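Local coordinates for protein SAM-dependent methyltransferase (Exiguobacterium sibiricum 255-15, PDB 3D2L) that probably transfers a methyl group from S-adenosylmethionine to an acceptor substrate, at residues F7-Y11 with T179-E183; G41-G45 with E65-I69; V174-F180 with V192-Q198. All blocks are in the same frame, centred on the assembly; numbering follows the deposited sequence.

Interaction 1 (F7-Y11 with T179-E183)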
# COMPACT_ATOMS: atom_id res chain seq x y z
N PHE A 7 -6.62 7.65 -16.98
CA PHE A 7 -5.81 6.43 -17.00
C PHE A 7 -5.86 5.65 -15.68
O PHE A 7 -5.88 4.42 -15.71
CB PHE A 7 -4.34 6.78 -17.34
CG PHE A 7 -3.39 5.61 -17.18
CD1 PHE A 7 -3.25 4.66 -18.19
CD2 PHE A 7 -2.62 5.46 -16.03
CE1 PHE A 7 -2.38 3.57 -18.05
CE2 PHE A 7 -1.75 4.38 -15.89
CZ PHE A 7 -1.62 3.44 -16.90
N ALA A 8 -5.90 6.36 -14.54
CA ALA A 8 -5.89 5.72 -13.23
C ALA A 8 -6.94 4.61 -13.02
O ALA A 8 -6.70 3.69 -12.23
CB ALA A 8 -5.97 6.77 -12.11
N TYR A 9 -8.08 4.66 -13.73
CA TYR A 9 -9.08 3.56 -13.62
C TYR A 9 -8.59 2.16 -14.04
O TYR A 9 -9.16 1.13 -13.61
CB TYR A 9 -10.40 3.91 -14.32
CG TYR A 9 -11.21 4.87 -13.46
CD1 TYR A 9 -11.77 4.44 -12.24
CD2 TYR A 9 -11.39 6.20 -13.84
CE1 TYR A 9 -12.50 5.32 -11.42
CE2 TYR A 9 -12.13 7.08 -13.04
CZ TYR A 9 -12.67 6.64 -11.83
OH TYR A 9 -13.38 7.52 -11.04
N VAL A 10 -7.55 2.10 -14.86
CA VAL A 10 -7.00 0.82 -15.26
C VAL A 10 -6.48 0.07 -14.01
O VAL A 10 -6.44 -1.18 -13.99
CB VAL A 10 -5.88 0.96 -16.34
CG1 VAL A 10 -6.41 1.75 -17.52
CG2 VAL A 10 -4.60 1.57 -15.74
N TYR A 11 -6.07 0.82 -12.99
CA TYR A 11 -5.61 0.21 -11.75
C TYR A 11 -6.78 -0.36 -10.96
O TYR A 11 -6.66 -1.42 -10.36
CB TYR A 11 -4.81 1.19 -10.89
CG TYR A 11 -3.49 1.56 -11.50
CD1 TYR A 11 -2.47 0.61 -11.64
CD2 TYR A 11 -3.24 2.86 -11.93
CE1 TYR A 11 -1.24 0.95 -12.20
CE2 TYR A 11 -2.01 3.21 -12.49
CZ TYR A 11 -1.02 2.25 -12.62
OH TYR A 11 0.18 2.61 -13.16
N THR A 179 1.99 -3.42 -19.32
CA THR A 179 1.48 -2.87 -20.58
C THR A 179 -0.03 -2.90 -20.45
O THR A 179 -0.58 -3.95 -20.17
CB THR A 179 1.93 -3.66 -21.80
OG1 THR A 179 3.33 -3.45 -22.01
CG2 THR A 179 1.19 -3.17 -23.10
N PHE A 180 -0.67 -1.75 -20.61
CA PHE A 180 -2.14 -1.64 -20.61
C PHE A 180 -2.61 -1.34 -22.02
O PHE A 180 -1.98 -0.56 -22.72
CB PHE A 180 -2.63 -0.49 -19.69
CG PHE A 180 -2.31 -0.73 -18.23
CD1 PHE A 180 -1.10 -0.30 -17.70
CD2 PHE A 180 -3.19 -1.45 -17.42
CE1 PHE A 180 -0.77 -0.56 -16.36
CE2 PHE A 180 -2.88 -1.70 -16.08
CZ PHE A 180 -1.66 -1.26 -15.56
N PHE A 181 -3.69 -1.99 -22.43
CA PHE A 181 -4.36 -1.68 -23.69
C PHE A 181 -5.69 -1.14 -23.24
O PHE A 181 -6.52 -1.89 -22.69
CB PHE A 181 -4.52 -2.90 -24.59
CG PHE A 181 -3.25 -3.37 -25.14
CD1 PHE A 181 -2.66 -2.70 -26.18
CD2 PHE A 181 -2.60 -4.46 -24.57
CE1 PHE A 181 -1.44 -3.12 -26.69
CE2 PHE A 181 -1.39 -4.90 -25.06
CZ PHE A 181 -0.81 -4.23 -26.12
N ILE A 182 -5.88 0.16 -23.43
CA ILE A 182 -7.08 0.85 -23.00
C ILE A 182 -7.95 1.13 -24.21
O ILE A 182 -7.49 1.71 -25.21
CB ILE A 182 -6.77 2.22 -22.30
CG1 ILE A 182 -5.77 2.05 -21.17
CG2 ILE A 182 -8.05 2.86 -21.78
CD1 ILE A 182 -4.35 2.13 -21.60
N GLU A 183 -9.22 0.74 -24.08
CA GLU A 183 -10.20 0.91 -25.14
C GLU A 183 -10.59 2.37 -25.21
O GLU A 183 -10.85 2.97 -24.18
CB GLU A 183 -11.45 0.09 -24.83
CG GLU A 183 -12.41 -0.04 -26.02
CD GLU A 183 -13.68 -0.79 -25.67
OE1 GLU A 183 -13.98 -0.90 -24.46
OE2 GLU A 183 -14.35 -1.28 -26.59
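Phe7 and Tyr11 meet Phe180 in an aromatic cluster where the N-terminal end of the chain lies against the four-stranded antiparallel sheet, with Val10 wedged among the rings. Phe7 presents an edge to a face of Phe180: the two planes stand at 88°, and CZ of Phe7 comes within 3.9 Å of CD1 of Phe180. The second T-shaped pair runs the other way, since Phe180 now supplies the edge and Tyr11 the face; these centroids are 5.6 Å apart and the planes meet at 72°. Phe180 is thus face to one neighbour and edge to the other, which ties its rotation to both.

Val10 contributes a CH-pi contact, its CG2 methyl lying over a face of Phe180 at 3.8 Å from the ring centroid, somewhat off centre. The same methyl also sits above a face of Phe7, near the rim. Phe7 reaches across because its CG is trans to its own amide nitrogen (chi1 171°), which carries the ring out to the strand. Two residues further on, Ile182 extends the apolar strip, while Ser159 and Tyr161 of the adjoining strand 159-167 touch Val10 and Phe180. The CD1 methyl of Ile182 lies at the edge of the Phe7 ring, and Ile182 CG1 packs 3.7 Å from Val10 CG1.

Interaction 2 (G41-G45 with E65-I69)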
# COMPACT_ATOMS: atom_id res chain seq x y z
N GLY A 41 0.22 6.19 0.74
CA GLY A 41 0.43 5.41 -0.47
C GLY A 41 -0.88 4.77 -0.86
O GLY A 41 -0.94 3.62 -1.31
N CYS A 42 -1.97 5.53 -0.73
CA CYS A 42 -3.28 5.02 -0.91
C CYS A 42 -3.74 4.78 -2.33
O CYS A 42 -4.84 4.30 -2.50
CB CYS A 42 -4.29 5.97 -0.23
SG CYS A 42 -4.36 7.60 -1.03
N GLY A 43 -2.94 5.15 -3.34
CA GLY A 43 -3.33 4.98 -4.75
C GLY A 43 -4.68 5.59 -5.05
O GLY A 43 -4.94 6.76 -4.72
N THR A 44 -5.56 4.81 -5.66
CA THR A 44 -6.88 5.29 -6.02
C THR A 44 -7.88 5.27 -4.84
O THR A 44 -9.09 5.50 -5.04
CB THR A 44 -7.42 4.54 -7.23
OG1 THR A 44 -7.63 3.15 -6.89
CG2 THR A 44 -6.41 4.65 -8.43
N GLY A 45 -7.36 5.00 -3.62
CA GLY A 45 -8.15 5.08 -2.37
C GLY A 45 -9.25 4.07 -2.12
O GLY A 45 -10.14 4.29 -1.28
N GLU A 65 -3.08 11.93 -10.23
CA GLU A 65 -4.06 11.25 -11.06
C GLU A 65 -4.85 10.20 -10.28
O GLU A 65 -6.07 10.07 -10.40
CB GLU A 65 -3.34 10.60 -12.26
CG GLU A 65 -2.74 11.64 -13.27
CD GLU A 65 -1.36 12.25 -12.91
OE1 GLU A 65 -0.70 11.89 -11.89
OE2 GLU A 65 -0.90 13.11 -13.68
N MSE A 66 -4.15 9.45 -9.45
CA MSE A 66 -4.80 8.47 -8.64
C MSE A 66 -5.68 9.15 -7.58
O MSE A 66 -6.83 8.70 -7.34
CB MSE A 66 -3.76 7.51 -8.04
CG MSE A 66 -3.09 6.69 -9.13
SE MSE A 66 -2.08 5.26 -8.39
CE MSE A 66 -0.76 6.06 -7.44
N LEU A 67 -5.18 10.23 -6.98
CA LEU A 67 -5.94 10.98 -5.94
C LEU A 67 -7.18 11.65 -6.50
O LEU A 67 -8.17 11.80 -5.80
CB LEU A 67 -5.05 11.96 -5.16
CG LEU A 67 -3.94 11.30 -4.36
CD1 LEU A 67 -3.22 12.36 -3.48
CD2 LEU A 67 -4.44 10.14 -3.51
N GLU A 68 -7.15 12.01 -7.78
CA GLU A 68 -8.32 12.57 -8.45
C GLU A 68 -9.45 11.55 -8.52
O GLU A 68 -10.60 11.87 -8.27
CB GLU A 68 -7.96 13.04 -9.85
CG GLU A 68 -7.17 14.33 -9.85
CD GLU A 68 -6.60 14.70 -11.23
OE1 GLU A 68 -7.09 14.18 -12.25
OE2 GLU A 68 -5.65 15.53 -11.27
N ILE A 69 -9.10 10.31 -8.86
CA ILE A 69 -10.09 9.22 -8.91
C ILE A 69 -10.57 8.92 -7.49
O ILE A 69 -11.76 8.77 -7.27
CB ILE A 69 -9.49 7.96 -9.51
CG1 ILE A 69 -8.98 8.21 -10.95
CG2 ILE A 69 -10.51 6.85 -9.52
CD1 ILE A 69 -9.95 8.75 -11.87
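The backbones of Thr44 and Met66 come close, with 4.6 Å between their CA atoms, where a type II' turn from Cys42 to Gly45 rests on helix 64-76. The loop 41-45 follows strand 36-40 and reads Gly-Cys-Gly-Thr-Gly, consistent with the glycine-rich first motif of Rossmann-like methyltransferases, which in relatives lies against the cofactor. The turn is closed by a bond of 2.8 Å from Gly45 N to Cys42 O. Gly43 takes its second position with a positive phi of 53°, a conformation suited to a residue without a side chain, and Asp61 accepts a hydrogen bond from its amide.

No hydrogen bond joins the two segments, and the fit rests on van der Waals contact. Met66, present as selenomethionine, lies alongside the turn: its CB is 3.6 Å from Gly43 O, while SE and CE both approach the CA of Gly43. A bend at chi3 (-65°) turns the methyl end back over that glycine. Thr44 crosses Met66 at about a right angle, and its CG2 methyl meets Met66 CB at 3.9 Å. This leaves the hydroxyl on the other branch, where OG1 hydrogen-bonds to Asp12 of helix 9-14. One residue further along the helix, Leu67 has its CB directed away from the loop, yet one branch returns to it. Its CD2 methyl lies 3.6 Å from Gly43 O and, also at 3.6 Å, touches the SG of Cys42.

Interaction 3 (V174-F180 with V192-Q198)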
# COMPACT_ATOMS: atom_id res chain seq x y z
N VAL A 174 11.99 -6.69 -7.36
CA VAL A 174 11.22 -7.11 -8.53
C VAL A 174 11.02 -5.89 -9.40
O VAL A 174 10.91 -4.77 -8.88
CB VAL A 174 9.82 -7.72 -8.13
CG1 VAL A 174 9.05 -6.74 -7.32
CG2 VAL A 174 8.96 -8.05 -9.34
N VAL A 175 11.05 -6.11 -10.72
CA VAL A 175 10.74 -5.12 -11.74
C VAL A 175 9.43 -5.60 -12.35
O VAL A 175 9.36 -6.71 -12.87
CB VAL A 175 11.84 -5.04 -12.85
CG1 VAL A 175 11.46 -4.01 -13.90
CG2 VAL A 175 13.19 -4.70 -12.26
N HIS A 176 8.38 -4.80 -12.22
CA HIS A 176 7.08 -5.12 -12.83
C HIS A 176 6.95 -4.35 -14.11
O HIS A 176 6.84 -3.12 -14.08
CB HIS A 176 5.92 -4.67 -11.92
CG HIS A 176 5.96 -5.28 -10.56
ND1 HIS A 176 5.88 -6.63 -10.34
CD2 HIS A 176 6.05 -4.70 -9.33
CE1 HIS A 176 5.94 -6.87 -9.04
NE2 HIS A 176 6.01 -5.71 -8.41
N GLU A 177 6.96 -5.05 -15.25
CA GLU A 177 6.79 -4.40 -16.56
C GLU A 177 5.35 -4.57 -16.95
O GLU A 177 4.91 -5.67 -17.23
CB GLU A 177 7.72 -5.01 -17.60
CG GLU A 177 9.18 -4.77 -17.29
CD GLU A 177 9.66 -3.37 -17.61
OE1 GLU A 177 8.82 -2.44 -17.75
OE2 GLU A 177 10.90 -3.20 -17.74
N LEU A 178 4.63 -3.46 -16.92
CA LEU A 178 3.22 -3.44 -17.25
C LEU A 178 2.95 -2.83 -18.61
O LEU A 178 3.59 -1.85 -19.00
CB LEU A 178 2.45 -2.63 -16.21
CG LEU A 178 1.91 -3.30 -14.95
CD1 LEU A 178 0.75 -4.25 -15.31
CD2 LEU A 178 3.02 -4.00 -14.25
N THR A 179 1.99 -3.42 -19.32
CA THR A 179 1.48 -2.87 -20.58
C THR A 179 -0.03 -2.90 -20.45
O THR A 179 -0.58 -3.95 -20.17
CB THR A 179 1.93 -3.66 -21.80
OG1 THR A 179 3.33 -3.45 -22.01
CG2 THR A 179 1.19 -3.17 -23.10
N PHE A 180 -0.67 -1.75 -20.61
CA PHE A 180 -2.14 -1.64 -20.61
C PHE A 180 -2.61 -1.34 -22.02
O PHE A 180 -1.98 -0.56 -22.72
CB PHE A 180 -2.63 -0.49 -19.69
CG PHE A 180 -2.31 -0.73 -18.23
CD1 PHE A 180 -1.10 -0.30 -17.70
CD2 PHE A 180 -3.19 -1.45 -17.42
CE1 PHE A 180 -0.77 -0.56 -16.36
CE2 PHE A 180 -2.88 -1.70 -16.08
CZ PHE A 180 -1.66 -1.26 -15.56
N VAL A 192 -0.34 1.78 -23.13
CA VAL A 192 0.49 2.48 -22.13
C VAL A 192 1.39 1.45 -21.45
O VAL A 192 0.90 0.46 -20.92
CB VAL A 192 -0.32 3.21 -21.04
CG1 VAL A 192 0.65 3.91 -20.07
CG2 VAL A 192 -1.27 4.23 -21.65
N ASP A 193 2.69 1.70 -21.47
CA ASP A 193 3.68 0.84 -20.83
C ASP A 193 4.23 1.55 -19.59
O ASP A 193 4.57 2.74 -19.66
CB ASP A 193 4.87 0.60 -21.78
CG ASP A 193 4.48 -0.18 -23.03
OD1 ASP A 193 3.71 -1.15 -22.94
OD2 ASP A 193 4.97 0.16 -24.11
N GLU A 194 4.31 0.83 -18.48
CA GLU A 194 4.85 1.34 -17.21
C GLU A 194 5.80 0.35 -16.56
O GLU A 194 5.63 -0.86 -16.72
CB GLU A 194 3.73 1.57 -16.21
CG GLU A 194 2.88 2.72 -16.50
CD GLU A 194 1.86 2.96 -15.40
OE1 GLU A 194 1.54 1.98 -14.67
OE2 GLU A 194 1.39 4.12 -15.29
N THR A 195 6.78 0.85 -15.81
CA THR A 195 7.69 0.00 -15.08
C THR A 195 7.63 0.43 -13.61
O THR A 195 7.74 1.59 -13.29
CB THR A 195 9.13 0.12 -15.59
OG1 THR A 195 9.12 -0.03 -17.01
CG2 THR A 195 10.01 -0.96 -14.98
N HIS A 196 7.39 -0.55 -12.76
CA HIS A 196 7.29 -0.37 -11.32
C HIS A 196 8.34 -1.21 -10.67
O HIS A 196 8.64 -2.31 -11.12
CB HIS A 196 5.89 -0.74 -10.85
CG HIS A 196 4.82 0.12 -11.46
ND1 HIS A 196 4.52 1.39 -11.00
CD2 HIS A 196 4.01 -0.09 -12.53
CE1 HIS A 196 3.57 1.91 -11.75
NE2 HIS A 196 3.23 1.03 -12.67
N HIS A 197 8.89 -0.68 -9.58
CA HIS A 197 9.96 -1.33 -8.85
C HIS A 197 9.53 -1.58 -7.43
O HIS A 197 9.02 -0.68 -6.76
CB HIS A 197 11.20 -0.43 -8.85
CG HIS A 197 11.73 -0.17 -10.22
ND1 HIS A 197 12.57 -1.06 -10.87
CD2 HIS A 197 11.48 0.82 -11.11
CE1 HIS A 197 12.83 -0.60 -12.08
NE2 HIS A 197 12.18 0.53 -12.25
N GLN A 198 9.76 -2.80 -6.95
CA GLN A 198 9.49 -3.12 -5.56
C GLN A 198 10.64 -3.86 -4.94
O GLN A 198 11.38 -4.55 -5.63
CB GLN A 198 8.21 -3.90 -5.41
CG GLN A 198 6.97 -3.06 -5.49
CD GLN A 198 5.74 -3.86 -5.16
OE1 GLN A 198 5.60 -5.01 -5.64
NE2 GLN A 198 4.85 -3.29 -4.32
O HOH W 1 13.34 -3.38 -8.67
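Val174 to Phe180 and Val192 to Gln198 pair as antiparallel strands of a beta hairpin, in unbroken register and at the edge of the four-stranded sheet. Four hydrogen-bonded pairs, Val174-Gln198, His176-His196, Leu178-Glu194 and Phe180-Val192, alternate with non-hydrogen-bonded ones, and each of the four exchanges two backbone bonds. His176 N to His196 O, at 2.7 Å, is among the shortest.

Polar side chains add bonds on both faces of the hairpin. On the face of His176, its NE2 donates to Gln198 OE1 at 2.9 Å; the oxygen lies close to the imidazole plane, whereas the nitrogen stands 37° out of the amide plane. Gln198 is further fixed by His138 at OE1 and by Asp105 at NE2. A leucine in place of His176 would probably leave Gln198 OE1 with one donor fewer and Phe147 without its edge-to-face ring partner. On the other face, Thr195 OG1 donates to Glu177 OE1 at 2.5 Å, from the syn side; the bend at chi2 (-77°) brings the acid back to the neighbouring strand. Thr179 OG1 likewise donates to Asp193 OD1, here from the anti side, and the same oxygen forms a salt bridge with Arg191. Each hydroxyl stands 30° out of the plane of its carboxylate.

Apolar contacts fill in between. Val175 CG1 packs 3.5 Å from Thr195 CG2, and Val174 CG1 lies equally close to Gln198 CB. A water finally donates to Val174 O at 2.8 Å and lies in the plane of the His197 ring, 3.3 Å from ND1.

Along the chain, interaction 2 falls wholly within the span between the two halves of interaction 1, and interaction 3 begins on the strand where interaction 1 ends. Interactions 1 and 3 share Thr179 and Phe180 on strand 173-183, their centres about 12 Å apart. Interaction 2 belongs to the Rossmann-like methyltransferase domain; its centre is about 14 Å from that of interaction 1 and about 18 Å from that of interaction 3, which it does not touch. The N-terminal segment bridges them: Ala8 and Tyr9 pack on Ile69, while Phe7 and Val10 face the antiparallel sheet. The sheet is thereby joined to the side of the domain that carries the probable cofactor loop.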